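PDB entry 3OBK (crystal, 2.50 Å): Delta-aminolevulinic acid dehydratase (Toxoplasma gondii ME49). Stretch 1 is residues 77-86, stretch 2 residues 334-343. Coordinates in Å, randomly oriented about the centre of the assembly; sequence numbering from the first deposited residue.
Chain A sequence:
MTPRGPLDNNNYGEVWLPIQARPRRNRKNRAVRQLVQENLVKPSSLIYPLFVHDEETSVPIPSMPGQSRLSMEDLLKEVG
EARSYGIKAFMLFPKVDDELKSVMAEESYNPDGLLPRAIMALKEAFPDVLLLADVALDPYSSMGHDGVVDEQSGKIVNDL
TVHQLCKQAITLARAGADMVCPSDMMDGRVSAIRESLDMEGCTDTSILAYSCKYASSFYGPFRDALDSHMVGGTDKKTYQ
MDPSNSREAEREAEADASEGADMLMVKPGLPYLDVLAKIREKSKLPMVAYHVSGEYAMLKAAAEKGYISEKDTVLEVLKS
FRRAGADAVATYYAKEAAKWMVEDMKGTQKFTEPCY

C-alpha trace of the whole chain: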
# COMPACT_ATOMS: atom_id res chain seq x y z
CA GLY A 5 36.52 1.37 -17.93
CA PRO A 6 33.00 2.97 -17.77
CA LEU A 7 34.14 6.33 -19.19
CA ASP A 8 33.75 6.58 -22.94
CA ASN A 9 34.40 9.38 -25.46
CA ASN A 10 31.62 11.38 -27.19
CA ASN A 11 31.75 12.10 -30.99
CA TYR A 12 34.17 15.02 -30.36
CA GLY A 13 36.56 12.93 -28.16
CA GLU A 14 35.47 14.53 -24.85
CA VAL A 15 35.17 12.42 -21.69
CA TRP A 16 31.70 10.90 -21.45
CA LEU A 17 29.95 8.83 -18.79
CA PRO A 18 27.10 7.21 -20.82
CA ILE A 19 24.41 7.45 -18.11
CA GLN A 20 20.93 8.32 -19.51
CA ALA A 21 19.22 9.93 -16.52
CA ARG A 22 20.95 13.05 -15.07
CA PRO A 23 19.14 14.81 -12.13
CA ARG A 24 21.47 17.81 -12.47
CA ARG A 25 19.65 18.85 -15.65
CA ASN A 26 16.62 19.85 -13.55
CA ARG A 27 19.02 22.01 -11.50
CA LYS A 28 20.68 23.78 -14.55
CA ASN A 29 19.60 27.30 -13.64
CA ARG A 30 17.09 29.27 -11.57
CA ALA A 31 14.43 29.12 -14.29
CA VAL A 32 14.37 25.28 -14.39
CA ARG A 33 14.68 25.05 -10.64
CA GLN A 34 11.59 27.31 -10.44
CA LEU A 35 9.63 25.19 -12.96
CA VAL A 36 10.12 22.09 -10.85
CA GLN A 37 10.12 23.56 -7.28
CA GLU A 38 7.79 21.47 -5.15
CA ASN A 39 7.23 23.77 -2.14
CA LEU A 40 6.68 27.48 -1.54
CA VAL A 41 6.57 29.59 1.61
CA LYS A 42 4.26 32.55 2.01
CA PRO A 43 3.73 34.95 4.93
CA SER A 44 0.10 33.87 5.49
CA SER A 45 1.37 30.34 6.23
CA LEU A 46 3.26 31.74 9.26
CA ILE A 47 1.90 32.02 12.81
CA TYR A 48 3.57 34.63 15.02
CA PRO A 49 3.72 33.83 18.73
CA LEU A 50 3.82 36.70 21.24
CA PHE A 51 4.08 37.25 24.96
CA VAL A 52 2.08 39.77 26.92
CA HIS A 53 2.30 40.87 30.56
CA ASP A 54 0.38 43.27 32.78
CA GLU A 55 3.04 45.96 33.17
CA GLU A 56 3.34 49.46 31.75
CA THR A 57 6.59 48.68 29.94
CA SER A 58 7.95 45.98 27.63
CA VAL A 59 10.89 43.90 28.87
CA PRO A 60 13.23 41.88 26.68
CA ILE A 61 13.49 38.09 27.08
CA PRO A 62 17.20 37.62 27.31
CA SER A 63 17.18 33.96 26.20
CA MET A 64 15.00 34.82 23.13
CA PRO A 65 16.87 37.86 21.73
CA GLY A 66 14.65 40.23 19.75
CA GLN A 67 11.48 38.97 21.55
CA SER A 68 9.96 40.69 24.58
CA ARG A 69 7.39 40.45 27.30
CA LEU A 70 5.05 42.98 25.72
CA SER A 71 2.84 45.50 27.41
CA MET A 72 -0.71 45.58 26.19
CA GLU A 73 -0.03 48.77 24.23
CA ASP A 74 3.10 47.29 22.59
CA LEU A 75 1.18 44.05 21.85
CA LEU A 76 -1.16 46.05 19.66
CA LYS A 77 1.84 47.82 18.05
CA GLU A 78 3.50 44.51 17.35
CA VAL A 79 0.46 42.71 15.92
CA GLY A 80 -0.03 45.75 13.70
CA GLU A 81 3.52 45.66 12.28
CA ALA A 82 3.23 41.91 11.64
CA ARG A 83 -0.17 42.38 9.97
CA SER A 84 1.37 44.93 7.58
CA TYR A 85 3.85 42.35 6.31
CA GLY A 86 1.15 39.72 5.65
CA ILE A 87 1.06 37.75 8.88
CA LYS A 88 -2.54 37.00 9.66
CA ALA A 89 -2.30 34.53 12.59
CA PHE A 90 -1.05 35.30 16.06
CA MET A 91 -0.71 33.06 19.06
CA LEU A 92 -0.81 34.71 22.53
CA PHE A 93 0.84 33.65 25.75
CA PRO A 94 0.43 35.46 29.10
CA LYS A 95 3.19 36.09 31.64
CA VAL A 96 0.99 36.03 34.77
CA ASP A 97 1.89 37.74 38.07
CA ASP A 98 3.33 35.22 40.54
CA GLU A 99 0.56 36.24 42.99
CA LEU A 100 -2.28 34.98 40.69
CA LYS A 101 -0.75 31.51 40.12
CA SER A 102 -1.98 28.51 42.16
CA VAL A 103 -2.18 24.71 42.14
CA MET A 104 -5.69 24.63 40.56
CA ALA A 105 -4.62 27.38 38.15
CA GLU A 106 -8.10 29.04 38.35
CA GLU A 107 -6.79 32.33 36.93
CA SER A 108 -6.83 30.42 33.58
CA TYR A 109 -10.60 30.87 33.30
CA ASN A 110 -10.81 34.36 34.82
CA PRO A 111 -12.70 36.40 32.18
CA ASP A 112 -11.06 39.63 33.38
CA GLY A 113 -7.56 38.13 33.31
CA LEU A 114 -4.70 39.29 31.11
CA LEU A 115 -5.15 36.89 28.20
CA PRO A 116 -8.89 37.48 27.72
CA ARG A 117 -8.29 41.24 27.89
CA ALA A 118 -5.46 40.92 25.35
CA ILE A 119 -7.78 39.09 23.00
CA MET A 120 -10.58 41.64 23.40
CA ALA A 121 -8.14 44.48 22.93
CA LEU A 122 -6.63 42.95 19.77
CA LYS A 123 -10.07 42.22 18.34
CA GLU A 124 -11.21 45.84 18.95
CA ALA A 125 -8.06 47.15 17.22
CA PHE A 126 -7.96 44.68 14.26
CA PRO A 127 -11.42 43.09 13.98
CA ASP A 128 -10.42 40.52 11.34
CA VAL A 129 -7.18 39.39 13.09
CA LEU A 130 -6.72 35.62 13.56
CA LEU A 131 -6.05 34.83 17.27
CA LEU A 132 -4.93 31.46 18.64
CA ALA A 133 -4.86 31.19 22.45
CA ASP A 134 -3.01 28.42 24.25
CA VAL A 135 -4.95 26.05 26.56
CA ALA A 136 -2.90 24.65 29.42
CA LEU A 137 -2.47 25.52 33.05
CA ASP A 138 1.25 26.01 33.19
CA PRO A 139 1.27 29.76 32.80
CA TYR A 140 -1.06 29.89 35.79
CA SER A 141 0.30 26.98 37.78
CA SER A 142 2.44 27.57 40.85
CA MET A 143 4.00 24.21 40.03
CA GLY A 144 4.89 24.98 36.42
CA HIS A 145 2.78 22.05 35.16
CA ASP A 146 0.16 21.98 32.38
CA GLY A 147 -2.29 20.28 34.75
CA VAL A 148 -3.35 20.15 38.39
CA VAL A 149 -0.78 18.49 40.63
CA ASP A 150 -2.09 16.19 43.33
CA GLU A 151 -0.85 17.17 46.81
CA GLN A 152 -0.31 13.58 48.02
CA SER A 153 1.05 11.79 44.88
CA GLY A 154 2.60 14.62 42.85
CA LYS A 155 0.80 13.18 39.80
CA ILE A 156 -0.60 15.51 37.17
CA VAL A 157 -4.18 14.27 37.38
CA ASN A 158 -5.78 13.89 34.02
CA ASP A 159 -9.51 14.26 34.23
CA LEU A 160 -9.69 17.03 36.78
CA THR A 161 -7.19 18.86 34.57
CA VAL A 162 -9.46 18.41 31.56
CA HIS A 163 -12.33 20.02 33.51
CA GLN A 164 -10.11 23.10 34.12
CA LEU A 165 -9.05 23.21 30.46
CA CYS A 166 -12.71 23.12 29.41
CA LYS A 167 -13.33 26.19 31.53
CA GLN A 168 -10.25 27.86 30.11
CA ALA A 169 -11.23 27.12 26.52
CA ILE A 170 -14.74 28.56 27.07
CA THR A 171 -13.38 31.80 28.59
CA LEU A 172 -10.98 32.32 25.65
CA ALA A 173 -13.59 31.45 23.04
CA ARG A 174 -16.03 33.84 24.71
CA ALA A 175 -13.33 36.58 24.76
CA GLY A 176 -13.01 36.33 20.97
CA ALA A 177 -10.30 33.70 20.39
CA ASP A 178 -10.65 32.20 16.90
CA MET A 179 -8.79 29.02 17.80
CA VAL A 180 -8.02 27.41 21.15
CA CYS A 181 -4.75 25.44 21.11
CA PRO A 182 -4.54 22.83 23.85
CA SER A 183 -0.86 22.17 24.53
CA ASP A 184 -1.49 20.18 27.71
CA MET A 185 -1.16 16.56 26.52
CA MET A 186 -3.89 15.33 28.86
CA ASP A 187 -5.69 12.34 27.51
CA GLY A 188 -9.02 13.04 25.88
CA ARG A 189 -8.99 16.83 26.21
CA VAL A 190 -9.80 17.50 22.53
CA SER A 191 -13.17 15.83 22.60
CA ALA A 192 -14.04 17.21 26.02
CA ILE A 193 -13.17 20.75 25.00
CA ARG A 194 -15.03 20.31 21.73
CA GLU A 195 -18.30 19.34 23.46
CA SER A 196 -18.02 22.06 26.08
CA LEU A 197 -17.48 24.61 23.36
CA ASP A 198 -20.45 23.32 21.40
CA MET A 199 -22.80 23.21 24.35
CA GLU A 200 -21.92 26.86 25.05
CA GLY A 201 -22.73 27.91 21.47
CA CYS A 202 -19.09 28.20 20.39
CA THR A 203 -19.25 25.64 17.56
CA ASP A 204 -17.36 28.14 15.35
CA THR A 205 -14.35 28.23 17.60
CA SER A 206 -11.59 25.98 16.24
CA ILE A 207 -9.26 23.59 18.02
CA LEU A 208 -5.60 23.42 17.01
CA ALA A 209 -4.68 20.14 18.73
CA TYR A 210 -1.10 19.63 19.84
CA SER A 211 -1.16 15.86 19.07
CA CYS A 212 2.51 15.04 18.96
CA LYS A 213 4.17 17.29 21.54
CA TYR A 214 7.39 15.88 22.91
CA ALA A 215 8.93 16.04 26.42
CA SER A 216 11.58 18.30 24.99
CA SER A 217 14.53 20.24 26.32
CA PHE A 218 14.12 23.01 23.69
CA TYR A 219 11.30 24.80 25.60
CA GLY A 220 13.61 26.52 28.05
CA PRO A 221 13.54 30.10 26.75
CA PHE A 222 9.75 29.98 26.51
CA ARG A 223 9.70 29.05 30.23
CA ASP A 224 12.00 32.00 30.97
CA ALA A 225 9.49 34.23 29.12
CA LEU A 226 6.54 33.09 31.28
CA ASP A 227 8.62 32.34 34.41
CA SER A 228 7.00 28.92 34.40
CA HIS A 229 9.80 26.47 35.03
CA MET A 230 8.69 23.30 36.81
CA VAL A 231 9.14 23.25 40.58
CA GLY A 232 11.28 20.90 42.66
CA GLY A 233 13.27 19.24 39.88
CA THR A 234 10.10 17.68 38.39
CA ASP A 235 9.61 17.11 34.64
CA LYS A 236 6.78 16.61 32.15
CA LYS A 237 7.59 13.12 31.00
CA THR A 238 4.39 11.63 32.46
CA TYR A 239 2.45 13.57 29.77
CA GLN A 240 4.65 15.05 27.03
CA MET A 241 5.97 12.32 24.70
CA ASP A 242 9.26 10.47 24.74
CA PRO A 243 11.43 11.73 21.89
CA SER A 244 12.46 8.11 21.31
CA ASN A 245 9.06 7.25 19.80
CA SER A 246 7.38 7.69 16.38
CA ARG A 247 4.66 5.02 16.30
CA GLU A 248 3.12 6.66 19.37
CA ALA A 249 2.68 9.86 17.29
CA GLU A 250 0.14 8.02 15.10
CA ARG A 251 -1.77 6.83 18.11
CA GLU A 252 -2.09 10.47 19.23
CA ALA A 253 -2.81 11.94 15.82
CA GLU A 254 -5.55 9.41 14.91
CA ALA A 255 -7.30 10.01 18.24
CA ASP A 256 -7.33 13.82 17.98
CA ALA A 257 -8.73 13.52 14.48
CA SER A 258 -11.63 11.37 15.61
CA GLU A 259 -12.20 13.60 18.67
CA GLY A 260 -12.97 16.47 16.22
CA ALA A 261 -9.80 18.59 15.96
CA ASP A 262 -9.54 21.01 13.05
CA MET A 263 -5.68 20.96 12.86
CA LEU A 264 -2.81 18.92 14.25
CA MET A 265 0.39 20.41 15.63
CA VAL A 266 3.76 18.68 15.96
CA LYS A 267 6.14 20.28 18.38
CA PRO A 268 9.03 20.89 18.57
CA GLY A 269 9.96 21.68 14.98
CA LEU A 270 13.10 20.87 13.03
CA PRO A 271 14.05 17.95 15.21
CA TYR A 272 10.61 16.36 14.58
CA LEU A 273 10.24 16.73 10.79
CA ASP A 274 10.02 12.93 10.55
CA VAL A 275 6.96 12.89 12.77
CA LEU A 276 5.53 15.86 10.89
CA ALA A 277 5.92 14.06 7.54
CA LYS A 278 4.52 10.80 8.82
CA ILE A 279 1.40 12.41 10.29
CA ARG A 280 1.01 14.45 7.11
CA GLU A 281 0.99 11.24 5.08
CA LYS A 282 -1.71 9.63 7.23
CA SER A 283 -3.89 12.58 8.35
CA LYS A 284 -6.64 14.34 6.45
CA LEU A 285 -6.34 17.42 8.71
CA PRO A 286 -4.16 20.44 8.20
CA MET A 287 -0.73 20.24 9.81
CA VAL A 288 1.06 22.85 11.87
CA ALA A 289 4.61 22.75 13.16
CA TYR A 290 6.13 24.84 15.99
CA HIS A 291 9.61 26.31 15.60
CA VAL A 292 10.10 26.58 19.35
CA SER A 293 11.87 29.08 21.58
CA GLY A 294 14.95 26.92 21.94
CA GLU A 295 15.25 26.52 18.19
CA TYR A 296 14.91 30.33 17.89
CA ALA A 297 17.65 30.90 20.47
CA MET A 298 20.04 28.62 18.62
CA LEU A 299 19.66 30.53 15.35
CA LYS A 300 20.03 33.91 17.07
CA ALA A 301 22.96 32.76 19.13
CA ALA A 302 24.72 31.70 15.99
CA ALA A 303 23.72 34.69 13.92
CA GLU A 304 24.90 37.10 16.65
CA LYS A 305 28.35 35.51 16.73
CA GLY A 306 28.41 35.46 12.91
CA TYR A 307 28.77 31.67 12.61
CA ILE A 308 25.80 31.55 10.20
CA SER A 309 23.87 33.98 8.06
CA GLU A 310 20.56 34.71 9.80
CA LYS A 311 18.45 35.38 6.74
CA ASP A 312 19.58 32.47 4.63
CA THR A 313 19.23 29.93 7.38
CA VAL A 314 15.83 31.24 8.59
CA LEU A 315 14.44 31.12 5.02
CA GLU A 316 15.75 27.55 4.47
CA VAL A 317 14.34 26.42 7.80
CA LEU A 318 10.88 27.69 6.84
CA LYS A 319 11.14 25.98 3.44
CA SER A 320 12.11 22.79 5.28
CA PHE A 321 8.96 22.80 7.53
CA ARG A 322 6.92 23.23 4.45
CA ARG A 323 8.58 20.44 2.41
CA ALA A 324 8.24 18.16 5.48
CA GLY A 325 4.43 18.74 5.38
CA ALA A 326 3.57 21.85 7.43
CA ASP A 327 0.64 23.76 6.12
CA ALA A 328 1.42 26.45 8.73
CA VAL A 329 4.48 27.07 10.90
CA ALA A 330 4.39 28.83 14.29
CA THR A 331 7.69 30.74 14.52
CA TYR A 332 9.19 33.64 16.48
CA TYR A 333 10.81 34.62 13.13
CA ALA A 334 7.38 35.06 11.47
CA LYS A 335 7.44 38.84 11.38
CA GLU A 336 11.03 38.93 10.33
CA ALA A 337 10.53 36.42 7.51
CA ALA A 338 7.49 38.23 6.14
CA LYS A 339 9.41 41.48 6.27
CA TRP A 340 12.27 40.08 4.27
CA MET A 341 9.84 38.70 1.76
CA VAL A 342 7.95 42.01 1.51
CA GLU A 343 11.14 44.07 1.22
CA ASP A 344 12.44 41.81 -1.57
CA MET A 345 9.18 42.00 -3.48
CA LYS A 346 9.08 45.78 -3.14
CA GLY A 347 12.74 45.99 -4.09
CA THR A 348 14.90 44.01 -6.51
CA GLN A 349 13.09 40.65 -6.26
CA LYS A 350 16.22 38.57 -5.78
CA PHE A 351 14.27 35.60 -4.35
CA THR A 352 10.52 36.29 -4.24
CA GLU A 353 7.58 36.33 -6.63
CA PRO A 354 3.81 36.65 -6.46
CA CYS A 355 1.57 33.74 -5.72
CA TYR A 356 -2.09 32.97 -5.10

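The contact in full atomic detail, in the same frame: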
# COMPACT_ATOMS: atom_id res chain seq x y z
N LYS A 77 0.87 47.31 19.03
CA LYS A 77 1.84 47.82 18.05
C LYS A 77 2.44 46.67 17.26
O LYS A 77 2.62 46.76 16.04
CB LYS A 77 2.96 48.69 18.68
N GLU A 78 2.77 45.60 17.96
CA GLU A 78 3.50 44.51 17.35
C GLU A 78 2.62 43.69 16.39
O GLU A 78 3.06 43.35 15.30
CB GLU A 78 4.12 43.62 18.43
CG GLU A 78 5.03 42.49 17.91
CD GLU A 78 6.35 42.99 17.39
OE1 GLU A 78 6.85 44.01 17.90
OE2 GLU A 78 6.92 42.36 16.46
N VAL A 79 1.40 43.37 16.81
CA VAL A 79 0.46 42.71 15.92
C VAL A 79 0.25 43.53 14.64
O VAL A 79 0.25 42.98 13.52
CB VAL A 79 -0.85 42.40 16.62
CG1 VAL A 79 -1.96 42.06 15.61
CG2 VAL A 79 -0.64 41.25 17.61
N GLY A 80 0.10 44.83 14.81
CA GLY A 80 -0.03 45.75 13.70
C GLY A 80 1.11 45.75 12.69
O GLY A 80 0.87 45.83 11.50
N GLU A 81 2.36 45.71 13.17
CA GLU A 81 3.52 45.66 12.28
C GLU A 81 3.56 44.31 11.51
O GLU A 81 3.83 44.27 10.31
CB GLU A 81 4.82 45.86 13.06
CG GLU A 81 6.04 45.93 12.14
CD GLU A 81 7.40 45.91 12.84
OE1 GLU A 81 7.43 45.97 14.08
OE2 GLU A 81 8.44 45.85 12.15
N ALA A 82 3.28 43.23 12.22
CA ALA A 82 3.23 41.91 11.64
C ALA A 82 2.08 41.82 10.63
O ALA A 82 2.27 41.32 9.52
CB ALA A 82 3.13 40.84 12.72
N ARG A 83 0.92 42.37 10.96
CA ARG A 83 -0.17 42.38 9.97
C ARG A 83 0.25 43.01 8.64
O ARG A 83 -0.05 42.49 7.56
CB ARG A 83 -1.40 43.10 10.49
CG ARG A 83 -2.23 42.23 11.43
CD ARG A 83 -3.19 43.06 12.25
NE ARG A 83 -4.22 43.74 11.45
CZ ARG A 83 -5.33 43.16 10.97
NH1 ARG A 83 -5.57 41.86 11.18
NH2 ARG A 83 -6.21 43.88 10.29
N SER A 84 0.98 44.12 8.74
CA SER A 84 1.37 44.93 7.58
C SER A 84 2.29 44.17 6.65
O SER A 84 2.42 44.55 5.51
CB SER A 84 2.05 46.23 8.02
OG SER A 84 3.39 46.03 8.47
N TYR A 85 2.97 43.14 7.14
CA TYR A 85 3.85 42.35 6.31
C TYR A 85 3.17 41.09 5.78
O TYR A 85 3.80 40.34 5.09
CB TYR A 85 5.14 42.02 7.08
CG TYR A 85 5.99 43.26 7.35
CD1 TYR A 85 6.38 44.08 6.31
CD2 TYR A 85 6.44 43.59 8.65
CE1 TYR A 85 7.16 45.20 6.52
CE2 TYR A 85 7.22 44.74 8.87
CZ TYR A 85 7.57 45.55 7.78
OH TYR A 85 8.35 46.71 7.87
N GLY A 86 1.90 40.87 6.11
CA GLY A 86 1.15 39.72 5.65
C GLY A 86 0.90 38.61 6.66
O GLY A 86 0.34 37.54 6.31
N ALA A 334 8.45 34.87 12.45
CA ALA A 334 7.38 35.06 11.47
C ALA A 334 7.40 36.47 10.93
O ALA A 334 7.44 36.67 9.73
CB ALA A 334 6.05 34.76 12.07
N LYS A 335 7.43 37.45 11.83
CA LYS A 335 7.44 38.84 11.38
C LYS A 335 8.68 39.10 10.54
O LYS A 335 8.63 39.75 9.50
CB LYS A 335 7.38 39.81 12.55
CG LYS A 335 7.35 41.27 12.11
CD LYS A 335 7.40 42.24 13.28
CE LYS A 335 8.83 42.56 13.78
NZ LYS A 335 8.87 43.30 15.09
N GLU A 336 9.80 38.60 11.00
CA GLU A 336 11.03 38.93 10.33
C GLU A 336 11.07 38.31 8.95
O GLU A 336 11.52 38.93 8.00
CB GLU A 336 12.22 38.48 11.14
CG GLU A 336 13.46 39.28 10.82
CD GLU A 336 13.63 40.43 11.75
OE1 GLU A 336 13.98 40.16 12.92
OE2 GLU A 336 13.40 41.57 11.33
N ALA A 337 10.54 37.09 8.82
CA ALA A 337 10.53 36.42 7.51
C ALA A 337 9.64 37.18 6.52
O ALA A 337 10.02 37.43 5.34
CB ALA A 337 10.09 34.95 7.64
N ALA A 338 8.45 37.55 6.99
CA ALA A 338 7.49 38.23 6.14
C ALA A 338 8.11 39.55 5.67
O ALA A 338 7.97 39.95 4.51
CB ALA A 338 6.15 38.44 6.86
N LYS A 339 8.83 40.19 6.58
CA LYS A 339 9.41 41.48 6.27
C LYS A 339 10.43 41.32 5.16
O LYS A 339 10.43 42.08 4.21
CB LYS A 339 10.04 42.09 7.51
CG LYS A 339 10.49 43.53 7.37
CD LYS A 339 11.01 44.02 8.73
CE LYS A 339 11.87 45.26 8.61
NZ LYS A 339 12.67 45.40 9.85
N TRP A 340 11.28 40.32 5.28
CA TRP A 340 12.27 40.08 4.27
C TRP A 340 11.60 39.82 2.95
O TRP A 340 12.01 40.33 1.91
CB TRP A 340 13.13 38.89 4.64
CG TRP A 340 14.13 39.17 5.71
CD1 TRP A 340 14.85 40.32 5.90
CD2 TRP A 340 14.56 38.26 6.72
NE1 TRP A 340 15.68 40.18 6.97
CE2 TRP A 340 15.53 38.92 7.49
CE3 TRP A 340 14.23 36.95 7.04
CZ2 TRP A 340 16.16 38.32 8.56
CZ3 TRP A 340 14.85 36.34 8.11
CH2 TRP A 340 15.81 37.02 8.86
N MET A 341 10.56 39.01 2.98
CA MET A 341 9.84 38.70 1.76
C MET A 341 9.23 39.96 1.17
O MET A 341 9.34 40.19 -0.05
CB MET A 341 8.78 37.64 2.03
CG MET A 341 9.35 36.25 2.26
SD MET A 341 8.12 35.00 2.69
CE MET A 341 7.28 34.90 1.14
N VAL A 342 8.62 40.80 2.01
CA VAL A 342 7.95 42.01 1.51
C VAL A 342 8.97 43.03 1.02
O VAL A 342 8.81 43.58 -0.04
CB VAL A 342 6.95 42.60 2.52
CG1 VAL A 342 6.42 43.96 2.04
CG2 VAL A 342 5.78 41.59 2.76
N GLU A 343 10.07 43.21 1.72
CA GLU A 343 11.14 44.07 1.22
C GLU A 343 11.73 43.63 -0.13
O GLU A 343 12.04 44.47 -0.97
CB GLU A 343 12.24 44.24 2.26
CG GLU A 343 11.87 45.31 3.28
CD GLU A 343 12.65 45.27 4.61
OE1 GLU A 343 13.55 44.37 4.79
OE2 GLU A 343 12.32 46.14 5.47

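Parts of two helices of one chain, the first beginning before its stretch and the second continuing beyond its own, run in broadly the same direction, their axes crossing at 36° and approaching to 9.3 Å. The backbones come nearest at Ala82 and Lys335 (CA to CA 5.2 Å) and at Tyr85 and Ala338 (CA to CA 5.5 Å).

The polar link centres on one ammonium group. The CA-to-CB bond of Lys335 points sideways to stretch 1, but a chain t at chi1, chi2 and chi4 and p at chi3 brings its end nearer: Lys335 NZ donates to Glu78 OE2 at 2.6 Å and to Glu81 OE1 at 3.2 Å. Both are salt bridges; Glu78 OE2 is also hydrogen-bonded elsewhere in the structure. No other hydrogen bond crosses the contact.

Most of the remaining contact gathers round Tyr85. Lys339 CG sits over one face of the Tyr85 ring, 3.8 Å from the ring centroid and 20° off the normal, a CH-pi contact. Tyr85 CB meets Ala338 CB at 3.7 Å; Tyr85 O meets Val342 CG2 at 3.3 Å, without a hydrogen bond.

From Glu81 to Gly86 the main-chain N atoms donate within the stretch, Gly86 N to Arg83 O at 2.9 Å; Ser84 OG donates to Glu81 O (2.6 Å). Gly86, with phi 105°, completes a Schellman motif; a CB there would jam against Tyr85 O. In stretch 2, N atoms of Ala338 to Glu343 donate four residues back.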